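Local coordinates for 16S rRNA (adenine(1408)-N(1))-methyltransferase (Escherichia coli, PDB 3P2E), which methylates N1 of adenine 1408 in the 16S rRNA of fully assembled 30S subunits, using S-adenosyl-L-methionine, and thereby confers resistance to various aminoglycosides, at residues L111-I115 / K116-D120; E166-K169 / A170-S173; I84-A87 / E88-P91. All coordinates share one frame; numbering follows the deposited sequence.

Contact 1: L111-I115 / K116-D120; sequences LEYVI and KPNRD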
ATOM      1  N   LEU A 111       5.875  -7.416  -7.001  1.00 14.97           N
ATOM      2  CA  LEU A 111       5.168  -7.405  -8.275  1.00 16.03           C
ATOM      3  C   LEU A 111       4.798  -8.836  -8.669  1.00 15.89           C
ATOM      4  O   LEU A 111       3.667  -9.103  -9.073  1.00 15.45           O
ATOM      5  CB  LEU A 111       6.028  -6.763  -9.371  1.00 16.20           C
ATOM      6  CG  LEU A 111       5.465  -6.840 -10.798  1.00 17.98           C
ATOM      7  CD1 LEU A 111       4.139  -6.114 -10.879  1.00 16.67           C
ATOM      8  CD2 LEU A 111       6.463  -6.229 -11.778  1.00 18.62           C
ATOM      9  N   GLU A 112       5.743  -9.763  -8.534  1.00 17.04           N
ATOM     10  CA  GLU A 112       5.469 -11.150  -8.894  1.00 19.20           C
ATOM     11  C   GLU A 112       4.382 -11.773  -8.010  1.00 16.98           C
ATOM     12  O   GLU A 112       3.556 -12.547  -8.492  1.00 16.59           O
ATOM     13  CB  GLU A 112       6.749 -11.995  -8.831  1.00 31.20           C
ATOM     14  CG  GLU A 112       7.170 -12.425  -7.440  1.00 40.74           C
ATOM     15  CD  GLU A 112       8.296 -13.445  -7.461  1.00 44.53           C
ATOM     16  OE1 GLU A 112       8.138 -14.496  -8.119  1.00 47.40           O
ATOM     17  OE2 GLU A 112       9.337 -13.201  -6.814  1.00 48.36           O
ATOM     18  N   TYR A 113       4.360 -11.431  -6.724  1.00 14.28           N
ATOM     19  CA  TYR A 113       3.342 -11.992  -5.833  1.00 16.40           C
ATOM     20  C   TYR A 113       1.946 -11.568  -6.275  1.00 16.70           C
ATOM     21  O   TYR A 113       0.978 -12.310  -6.108  1.00 16.29           O
ATOM     22  CB  TYR A 113       3.559 -11.544  -4.385  1.00 15.22           C
ATOM     23  CG  TYR A 113       4.859 -12.020  -3.776  1.00 16.30           C
ATOM     24  CD1 TYR A 113       5.462 -13.205  -4.204  1.00 16.06           C
ATOM     25  CD2 TYR A 113       5.478 -11.299  -2.757  1.00 15.97           C
ATOM     26  CE1 TYR A 113       6.649 -13.657  -3.633  1.00 19.09           C
ATOM     27  CE2 TYR A 113       6.662 -11.746  -2.177  1.00 19.12           C
ATOM     28  CZ  TYR A 113       7.242 -12.924  -2.620  1.00 19.80           C
ATOM     29  OH  TYR A 113       8.419 -13.366  -2.056  1.00 22.73           O
ATOM     30  N   VAL A 114       1.842 -10.368  -6.830  1.00 16.55           N
ATOM     31  CA  VAL A 114       0.550  -9.873  -7.280  1.00 15.32           C
ATOM     32  C   VAL A 114       0.159 -10.431  -8.646  1.00 16.73           C
ATOM     33  O   VAL A 114      -0.982 -10.843  -8.845  1.00 17.90           O
ATOM     34  CB  VAL A 114       0.537  -8.317  -7.357  1.00 16.02           C
ATOM     35  CG1 VAL A 114      -0.777  -7.833  -7.960  1.00 15.84           C
ATOM     36  CG2 VAL A 114       0.718  -7.725  -5.970  1.00 15.68           C
ATOM     37  N   ILE A 115       1.111 -10.464  -9.573  1.00 16.05           N
ATOM     38  CA  ILE A 115       0.840 -10.918 -10.939  1.00 18.62           C
ATOM     39  C   ILE A 115       0.749 -12.419 -11.204  1.00 19.66           C
ATOM     40  O   ILE A 115      -0.051 -12.848 -12.043  1.00 20.59           O
ATOM     41  CB  ILE A 115       1.883 -10.334 -11.925  1.00 25.02           C
ATOM     42  CG1 ILE A 115       1.947  -8.813 -11.777  1.00 27.17           C
ATOM     43  CG2 ILE A 115       1.512 -10.698 -13.358  1.00 28.08           C
ATOM     44  CD1 ILE A 115       0.624  -8.131 -11.914  1.00 29.22           C
ATOM     45  N   LYS A 116       1.553 -13.218 -10.507  1.00 21.78           N
ATOM     46  CA  LYS A 116       1.557 -14.665 -10.732  1.00 22.67           C
ATOM     47  C   LYS A 116       0.176 -15.321 -10.655  1.00 22.55           C
ATOM     48  O   LYS A 116      -0.271 -15.946 -11.619  1.00 23.71           O
ATOM     49  CB  LYS A 116       2.530 -15.351  -9.765  1.00 31.06           C
ATOM     50  CG  LYS A 116       2.800 -16.812 -10.098  1.00 35.72           C
ATOM     51  CD  LYS A 116       3.959 -17.369  -9.281  1.00 40.41           C
ATOM     52  CE  LYS A 116       3.625 -17.456  -7.799  1.00 42.47           C
ATOM     53  NZ  LYS A 116       2.574 -18.474  -7.520  1.00 45.49           N
ATOM     54  N   PRO A 117      -0.509 -15.222  -9.507  1.00 20.45           N
ATOM     55  CA  PRO A 117      -0.120 -14.561  -8.257  1.00 19.73           C
ATOM     56  C   PRO A 117       0.382 -15.615  -7.276  1.00 19.86           C
ATOM     57  O   PRO A 117       0.249 -16.813  -7.527  1.00 18.64           O
ATOM     58  CB  PRO A 117      -1.426 -13.948  -7.789  1.00 20.50           C
ATOM     59  CG  PRO A 117      -2.397 -15.049  -8.122  1.00 19.62           C
ATOM     60  CD  PRO A 117      -1.960 -15.490  -9.513  1.00 22.14           C
ATOM     61  N   ASN A 118       0.954 -15.168  -6.165  1.00 17.17           N
ATOM     62  CA  ASN A 118       1.443 -16.076  -5.134  1.00 17.00           C
ATOM     63  C   ASN A 118       0.297 -16.136  -4.126  1.00 18.69           C
ATOM     64  O   ASN A 118       0.086 -15.191  -3.364  1.00 18.12           O
ATOM     65  CB  ASN A 118       2.699 -15.495  -4.478  1.00 17.92           C
ATOM     66  CG  ASN A 118       3.360 -16.460  -3.513  1.00 18.29           C
ATOM     67  OD1 ASN A 118       2.714 -17.012  -2.623  1.00 18.47           O
ATOM     68  ND2 ASN A 118       4.661 -16.660  -3.681  1.00 18.24           N
ATOM     69  N   ARG A 119      -0.446 -17.240  -4.126  1.00 16.17           N
ATOM     70  CA  ARG A 119      -1.591 -17.371  -3.231  1.00 17.24           C
ATOM     71  C   ARG A 119      -1.280 -17.276  -1.743  1.00 16.62           C
ATOM     72  O   ARG A 119      -1.990 -16.597  -1.002  1.00 15.98           O
ATOM     73  CB  ARG A 119      -2.346 -18.672  -3.517  1.00 29.62           C
ATOM     74  CG  ARG A 119      -3.024 -18.696  -4.883  1.00 34.74           C
ATOM     75  CD  ARG A 119      -3.988 -19.866  -5.001  1.00 40.78           C
ATOM     76  NE  ARG A 119      -3.317 -21.154  -4.841  1.00 44.64           N
ATOM     77  CZ  ARG A 119      -2.465 -21.668  -5.720  1.00 46.48           C
ATOM     78  NH1 ARG A 119      -2.172 -21.006  -6.831  1.00 49.54           N
ATOM     79  NH2 ARG A 119      -1.900 -22.845  -5.486  1.00 48.14           N
ATOM     80  N   ASP A 120      -0.219 -17.943  -1.300  1.00 15.98           N
ATOM     81  CA  ASP A 120       0.137 -17.915   0.113  1.00 16.94           C
ATOM     82  C   ASP A 120       0.465 -16.501   0.580  1.00 15.99           C
ATOM     83  O   ASP A 120      -0.026 -16.057   1.619  1.00 16.67           O
ATOM     84  CB  ASP A 120       1.318 -18.849   0.386  1.00 18.85           C
ATOM     85  CG  ASP A 120       1.709 -18.884   1.852  1.00 20.29           C
ATOM     86  OD1 ASP A 120       0.834 -19.161   2.705  1.00 21.53           O
ATOM     87  OD2 ASP A 120       2.893 -18.641   2.159  1.00 19.84           O
TER
HETATM   88  O   HOH W   1       5.960 -16.116  -6.300  1.00 29.90           O
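Lys116 N reaches Glu112 O at 2.9 Å, the last regular step of helix 108-115, and opens a tight interhelical turn with a cis-proline that ends in the Asn118 N-cap of helix 119-126. Asn118 N spans five residues, i to i-5, to Tyr113 O, against four for Lys116; this bond too is 2.9 Å long and nearly straight (N-H...O 167°). Between the two donors the Lys116-Pro117 peptide is cis, which folds the chain sharply; Pro117 CB is left 3.3 Å from Val114 O. As the N-cap, Asn118 accepts a hydrogen bond at OD1 from Ile121 N.

The side chains of Tyr113 and Asn118 run side by side in the same direction. Asn118 CB lies 3.6 Å from Tyr113 CD1, while ND2 lies obliquely by the CD1-CE1 side of the ring, 3.6 Å from both of these Tyr113 atoms; the amide plane stands 86° to the ring. With CG anti to its own N (chi1 -173°), the Asn118 amide is carried along the tyrosine, a residue that lines the S-adenosyl-L-homocysteine pocket. Lys116, whose chain bends at chi3 and chi4, curls forward over the turn, and NZ donates to Pro117 O from above the carbonyl plane. At the tyrosine ring edge, in its plane, a water accepts from Asn118 ND2 at 3.0 Å and donates weakly to Glu112 OE1 at 3.3 Å.

Contact 2: E166-K169 / A170-S173; sequences EQYK and AELS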
ATOM      1  N   GLU A 166     -10.775 -15.953 -15.718  1.00 25.43           N
ATOM      2  CA  GLU A 166     -11.377 -16.715 -14.636  1.00 27.67           C
ATOM      3  C   GLU A 166     -10.309 -17.303 -13.718  1.00 26.65           C
ATOM      4  O   GLU A 166     -10.491 -17.361 -12.504  1.00 26.45           O
ATOM      5  CB  GLU A 166     -12.247 -17.840 -15.203  1.00 53.56           C
ATOM      6  CG  GLU A 166     -13.341 -17.364 -16.148  1.00 58.88           C
ATOM      7  CD  GLU A 166     -14.256 -16.334 -15.515  1.00 61.60           C
ATOM      8  OE1 GLU A 166     -14.873 -16.643 -14.473  1.00 65.03           O
ATOM      9  OE2 GLU A 166     -14.360 -15.214 -16.059  1.00 64.13           O
ATOM     10  N   GLN A 167      -9.192 -17.734 -14.300  1.00 26.38           N
ATOM     11  CA  GLN A 167      -8.107 -18.313 -13.513  1.00 25.54           C
ATOM     12  C   GLN A 167      -7.542 -17.315 -12.506  1.00 23.38           C
ATOM     13  O   GLN A 167      -7.347 -17.650 -11.339  1.00 22.28           O
ATOM     14  CB  GLN A 167      -6.974 -18.803 -14.423  1.00 45.14           C
ATOM     15  CG  GLN A 167      -7.347 -19.955 -15.342  1.00 50.40           C
ATOM     16  CD  GLN A 167      -6.143 -20.540 -16.064  1.00 52.60           C
ATOM     17  OE1 GLN A 167      -5.394 -19.821 -16.730  1.00 54.54           O
ATOM     18  NE2 GLN A 167      -5.952 -21.850 -15.936  1.00 51.56           N
ATOM     19  N   TYR A 168      -7.273 -16.093 -12.956  1.00 21.32           N
ATOM     20  CA  TYR A 168      -6.725 -15.079 -12.063  1.00 18.97           C
ATOM     21  C   TYR A 168      -7.735 -14.727 -10.973  1.00 19.17           C
ATOM     22  O   TYR A 168      -7.384 -14.619  -9.798  1.00 17.90           O
ATOM     23  CB  TYR A 168      -6.347 -13.812 -12.841  1.00 20.01           C
ATOM     24  CG  TYR A 168      -5.590 -12.803 -12.004  1.00 20.33           C
ATOM     25  CD1 TYR A 168      -4.256 -13.019 -11.650  1.00 20.92           C
ATOM     26  CD2 TYR A 168      -6.219 -11.652 -11.529  1.00 19.84           C
ATOM     27  CE1 TYR A 168      -3.567 -12.109 -10.841  1.00 19.51           C
ATOM     28  CE2 TYR A 168      -5.544 -10.741 -10.718  1.00 20.23           C
ATOM     29  CZ  TYR A 168      -4.222 -10.974 -10.377  1.00 19.37           C
ATOM     30  OH  TYR A 168      -3.571 -10.083  -9.554  1.00 17.81           O
ATOM     31  N   LYS A 169      -8.996 -14.566 -11.363  1.00 19.35           N
ATOM     32  CA  LYS A 169     -10.039 -14.225 -10.403  1.00 20.52           C
ATOM     33  C   LYS A 169     -10.188 -15.305  -9.337  1.00 18.87           C
ATOM     34  O   LYS A 169     -10.365 -15.005  -8.155  1.00 19.44           O
ATOM     35  CB  LYS A 169     -11.372 -14.022 -11.127  1.00 27.12           C
ATOM     36  CG  LYS A 169     -12.456 -13.390 -10.266  1.00 30.87           C
ATOM     37  CD  LYS A 169     -13.706 -13.086 -11.083  1.00 33.49           C
ATOM     38  CE  LYS A 169     -14.777 -12.422 -10.228  1.00 35.38           C
ATOM     39  NZ  LYS A 169     -15.998 -12.088 -11.018  1.00 36.16           N
ATOM     40  N   ALA A 170     -10.116 -16.566  -9.754  1.00 21.30           N
ATOM     41  CA  ALA A 170     -10.252 -17.678  -8.822  1.00 20.50           C
ATOM     42  C   ALA A 170      -9.078 -17.748  -7.859  1.00 20.90           C
ATOM     43  O   ALA A 170      -9.256 -18.015  -6.671  1.00 19.17           O
ATOM     44  CB  ALA A 170     -10.374 -18.991  -9.587  1.00 23.59           C
ATOM     45  N   GLU A 171      -7.878 -17.522  -8.380  1.00 19.41           N
ATOM     46  CA  GLU A 171      -6.673 -17.554  -7.559  1.00 20.50           C
ATOM     47  C   GLU A 171      -6.726 -16.470  -6.493  1.00 18.61           C
ATOM     48  O   GLU A 171      -6.411 -16.721  -5.328  1.00 17.56           O
ATOM     49  CB  GLU A 171      -5.439 -17.390  -8.449  1.00 25.52           C
ATOM     50  CG  GLU A 171      -5.178 -18.624  -9.303  1.00 28.45           C
ATOM     51  CD  GLU A 171      -4.325 -18.346 -10.527  1.00 32.53           C
ATOM     52  OE1 GLU A 171      -3.906 -19.322 -11.182  1.00 35.21           O
ATOM     53  OE2 GLU A 171      -4.084 -17.163 -10.844  1.00 34.89           O
ATOM     54  N   LEU A 172      -7.128 -15.264  -6.881  1.00 20.14           N
ATOM     55  CA  LEU A 172      -7.222 -14.186  -5.905  1.00 18.36           C
ATOM     56  C   LEU A 172      -8.315 -14.507  -4.896  1.00 19.81           C
ATOM     57  O   LEU A 172      -8.139 -14.312  -3.693  1.00 18.92           O
ATOM     58  CB  LEU A 172      -7.509 -12.847  -6.594  1.00 19.28           C
ATOM     59  CG  LEU A 172      -6.308 -11.897  -6.675  1.00 18.93           C
ATOM     60  CD1 LEU A 172      -5.174 -12.556  -7.446  1.00 19.97           C
ATOM     61  CD2 LEU A 172      -6.728 -10.589  -7.338  1.00 18.63           C
ATOM     62  N   SER A 173      -9.443 -15.013  -5.384  1.00 16.72           N
ATOM     63  CA  SER A 173     -10.546 -15.359  -4.496  1.00 18.02           C
ATOM     64  C   SER A 173     -10.089 -16.351  -3.431  1.00 18.19           C
ATOM     65  O   SER A 173     -10.477 -16.249  -2.261  1.00 17.36           O
ATOM     66  CB  SER A 173     -11.707 -15.956  -5.290  1.00 24.23           C
ATOM     67  OG  SER A 173     -12.768 -16.300  -4.418  1.00 27.37           O
TER
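Ser173 N donates to Lys169 O at 2.9 Å, one of four successive i to i+4 backbone bonds across this piece; the others join Ala170 to Glu166, Glu171 to Gln167 and Leu172 to Tyr168. The unbroken series is consistent with a regular alpha-helix.

The side-chain contact proper is between Tyr168 and Leu172, one turn apart. Leu172 CD1 sits over a face of the tyrosine ring, 3.8 Å from its centroid and 25° off the normal, a CH-pi contact displaced toward the hydroxyl end of the ring, where CD1 comes within 3.5 Å of Tyr168 CZ. The second methyl, Leu172 CD2, is 3.6 Å from Tyr168 CE2. Tyr168 CG lies anti to its N (chi1 -172°), which brings the far end of the ring back to the leucine although its CB sets off away from it. Leu172 in turn has chi1 -105°, off the staggered positions and probably at some cost, with both methyls against the ring.

Glu171 lies back along the helix, its CG 3.1 Å from Gln167 O. Its carboxylate comes close to the same carbonyl, OE2 being 3.3 Å from Gln167 O, but both are acceptors and no hydrogen bond joins them; OE2 also approaches the Tyr168 ring obliquely. Lys169 and Ala170 occupy the exposed side of the helix. On the buried side, the Tyr168 hydroxyl is hydrogen-bonded to Val114 O at the end of helix 108-115, its ring meets Phe163 edge-to-face, and Tyr168 and Leu172 together pack on Pro117 and on Ile179 of strand 178-185.

Contact 3: I84-A87 / E88-P91; sequences IAAA and ESLP. With SAH (S-adenosyl-L-homocysteine), chain C.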
ATOM      1  N   ILE A  84       8.478  -1.174   9.006  1.00 16.04           N
ATOM      2  CA  ILE A  84       9.545  -1.826   8.264  1.00 15.17           C
ATOM      3  C   ILE A  84       9.320  -3.323   8.317  1.00 15.64           C
ATOM      4  O   ILE A  84       9.598  -3.975   9.325  1.00 17.24           O
ATOM      5  CB  ILE A  84      10.927  -1.486   8.855  1.00 14.92           C
ATOM      6  CG1 ILE A  84      11.099   0.038   8.926  1.00 14.52           C
ATOM      7  CG2 ILE A  84      12.022  -2.096   7.994  1.00 15.34           C
ATOM      8  CD1 ILE A  84      10.848   0.768   7.608  1.00 15.48           C
ATOM      9  N   ALA A  85       8.788  -3.855   7.223  1.00 15.22           N
ATOM     10  CA  ALA A  85       8.495  -5.273   7.108  1.00 15.75           C
ATOM     11  C   ALA A  85       8.309  -5.617   5.638  1.00 15.09           C
ATOM     12  O   ALA A  85       8.208  -4.724   4.796  1.00 14.69           O
ATOM     13  CB  ALA A  85       7.222  -5.608   7.883  1.00 16.28           C
ATOM     14  N   ALA A  86       8.269  -6.912   5.341  1.00 17.82           N
ATOM     15  CA  ALA A  86       8.080  -7.391   3.975  1.00 17.12           C
ATOM     16  C   ALA A  86       6.806  -8.224   3.903  1.00 17.33           C
ATOM     17  O   ALA A  86       6.319  -8.716   4.920  1.00 20.13           O
ATOM     18  CB  ALA A  86       9.277  -8.227   3.545  1.00 19.05           C
ATOM     19  N   ALA A  87       6.281  -8.402   2.694  1.00 16.76           N
ATOM     20  CA  ALA A  87       5.058  -9.172   2.504  1.00 16.42           C
ATOM     21  C   ALA A  87       5.177 -10.609   2.997  1.00 19.16           C
ATOM     22  O   ALA A  87       4.176 -11.215   3.391  1.00 18.05           O
ATOM     23  CB  ALA A  87       4.656  -9.158   1.035  1.00 16.07           C
ATOM     24  N   GLU A  88       6.393 -11.152   2.974  1.00 20.16           N
ATOM     25  CA  GLU A  88       6.626 -12.524   3.417  1.00 24.30           C
ATOM     26  C   GLU A  88       6.655 -12.663   4.939  1.00 25.83           C
ATOM     27  O   GLU A  88       6.533 -13.769   5.466  1.00 27.29           O
ATOM     28  CB  GLU A  88       7.944 -13.062   2.842  1.00 25.84           C
ATOM     29  CG  GLU A  88       8.022 -13.042   1.328  1.00 28.31           C
ATOM     30  CD  GLU A  88       8.746 -11.822   0.793  1.00 27.92           C
ATOM     31  OE1 GLU A  88       8.524 -10.713   1.319  1.00 25.76           O
ATOM     32  OE2 GLU A  88       9.535 -11.973  -0.163  1.00 31.80           O
ATOM     33  N   SER A  89       6.815 -11.545   5.640  1.00 34.99           N
ATOM     34  CA  SER A  89       6.868 -11.566   7.100  1.00 39.18           C
ATOM     35  C   SER A  89       6.184 -10.341   7.696  1.00 39.76           C
ATOM     36  O   SER A  89       6.832  -9.482   8.297  1.00 45.33           O
ATOM     37  CB  SER A  89       8.322 -11.627   7.573  1.00 60.89           C
ATOM     38  OG  SER A  89       9.055 -10.508   7.105  1.00 64.66           O
ATOM     39  N   LEU A  90       4.869 -10.270   7.533  1.00 28.99           N
ATOM     40  CA  LEU A  90       4.096  -9.150   8.048  1.00 25.76           C
ATOM     41  C   LEU A  90       3.935  -9.238   9.562  1.00 21.82           C
ATOM     42  O   LEU A  90       3.835 -10.328  10.117  1.00 19.48           O
ATOM     43  CB  LEU A  90       2.724  -9.123   7.372  1.00 21.92           C
ATOM     44  CG  LEU A  90       2.773  -8.900   5.857  1.00 21.92           C
ATOM     45  CD1 LEU A  90       1.422  -9.192   5.241  1.00 21.92           C
ATOM     46  CD2 LEU A  90       3.196  -7.471   5.570  1.00 21.92           C
ATOM     47  N   PRO A  91       3.915  -8.082  10.248  1.00 23.25           N
ATOM     48  CA  PRO A  91       3.768  -7.994  11.708  1.00 21.60           C
ATOM     49  C   PRO A  91       2.398  -8.486  12.169  1.00 20.17           C
ATOM     50  O   PRO A  91       1.374  -8.112  11.596  1.00 19.33           O
ATOM     51  CB  PRO A  91       3.947  -6.500  11.989  1.00 21.73           C
ATOM     52  CG  PRO A  91       4.727  -6.000  10.814  1.00 23.28           C
ATOM     53  CD  PRO A  91       4.128  -6.746   9.665  1.00 21.95           C
TER
HETATM   54  N   SAH C6732       4.368   1.999  -3.982  1.00 14.04           N
HETATM   55  CA  SAH C6732       5.552   2.561  -4.372  1.00 14.61           C
HETATM   56  CB  SAH C6732       6.436   1.511  -5.050  1.00 16.50           C
HETATM   57  CG  SAH C6732       7.907   1.782  -5.160  1.00 15.03           C
HETATM   58  SD  SAH C6732       8.905   0.556  -5.940  1.00 18.09           S
HETATM   59  C   SAH C6732       5.251   3.855  -5.246  1.00 17.03           C
HETATM   60  O   SAH C6732       6.156   4.561  -5.093  1.00 18.93           O
HETATM   61  OXT SAH C6732       4.321   4.016  -5.900  1.00 15.88           O
HETATM   62  C5' SAH C6732       8.541  -1.091  -5.318  1.00 15.92           C
HETATM   63  C4' SAH C6732       8.625  -1.051  -3.722  1.00 18.07           C
HETATM   64  O4' SAH C6732       8.167  -2.363  -3.368  1.00 19.53           O
HETATM   65  C3' SAH C6732      10.016  -0.870  -3.150  1.00 15.96           C
HETATM   66  O3' SAH C6732      10.056   0.272  -2.237  1.00 18.26           O
HETATM   67  C2' SAH C6732      10.349  -2.257  -2.489  1.00 17.56           C
HETATM   68  O2' SAH C6732      11.166  -2.220  -1.340  1.00 14.87           O
HETATM   69  C1' SAH C6732       8.939  -2.824  -2.215  1.00 17.48           C
HETATM   70  N9  SAH C6732       8.885  -4.338  -2.149  1.00 17.73           N
HETATM   71  C8  SAH C6732       9.445  -5.242  -3.063  1.00 19.19           C
HETATM   72  N7  SAH C6732       9.279  -6.502  -2.703  1.00 20.46           N
HETATM   73  C5  SAH C6732       8.557  -6.368  -1.470  1.00 19.57           C
HETATM   74  C6  SAH C6732       8.105  -7.439  -0.625  1.00 20.15           C
HETATM   75  N6  SAH C6732       8.327  -8.741  -0.924  1.00 20.59           N
HETATM   76  N1  SAH C6732       7.431  -7.018   0.509  1.00 19.38           N
HETATM   77  C2  SAH C6732       7.206  -5.669   0.810  1.00 16.59           C
HETATM   78  N3  SAH C6732       7.649  -4.640  -0.017  1.00 16.65           N
HETATM   79  C4  SAH C6732       8.315  -5.088  -1.131  1.00 18.29           C
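Ala86 and Ser89 close a type I beta turn: Ser89 N lies 3.0 Å from Ala86 O, though the bond is bent (149°) and the donor stands above the carbonyl plane rather than in it. The protein's own close packing lies beside and behind this turn. Leu90 CD2 presses to 3.4 Å from Ala86 O, a leucine methyl against a carbonyl oxygen, and at the open ends of the loop Ala85 CB meets the proline ring, 3.7 Å from Pro91 CD.

The adenine of S-adenosyl-L-homocysteine is met separately, by Ala86, Ala87 and Glu88. Ala87 N donates to SAH N1 at 2.8 Å in an almost straight bond (171°). Glu88 OE1 accepts from SAH N6 at 3.0 Å, and it also rests 3.4 Å from Ala86 CB. A bend at chi2 (97°) brings OE1 to both of these neighbours; the second oxygen, OE2, is hydrogen-bonded to the Tyr113 hydroxyl, which probably helps orient the carboxylate.

The solvent side is looser. Ser89 is exposed, and its OG, lying between its own N and carbonyl carbon, is 3.9 Å from Ala86 O, too long for a hydrogen bond to it. Taken together, a backbone N-H to N1 and an acidic side chain to N6, offered by the loop that follows strand 80-83, form the adenine-binding part of the S-adenosyl-L-methionine site of a Rossmann-fold methyltransferase.

Along the chain the order is contact 3, contact 1, contact 2, and together they are spread across the width of the seven-stranded mixed sheet. Contact 3 follows strand 80-83, one outermost strand, while contact 2 lies on the helix leading into strand 178-185, the other; their centres are 24 Å apart and their nearest atoms about 13 Å. Contact 1 bridges them, its centre 15 Å from that of contact 3 and 11 Å from that of contact 2. The junction of helices 108-115 and 119-126 thus joins the adenine pocket, through Tyr113, to helix 166-175, through Val114 and Pro117, linking the cofactor loop to the far sheet edge in two steps.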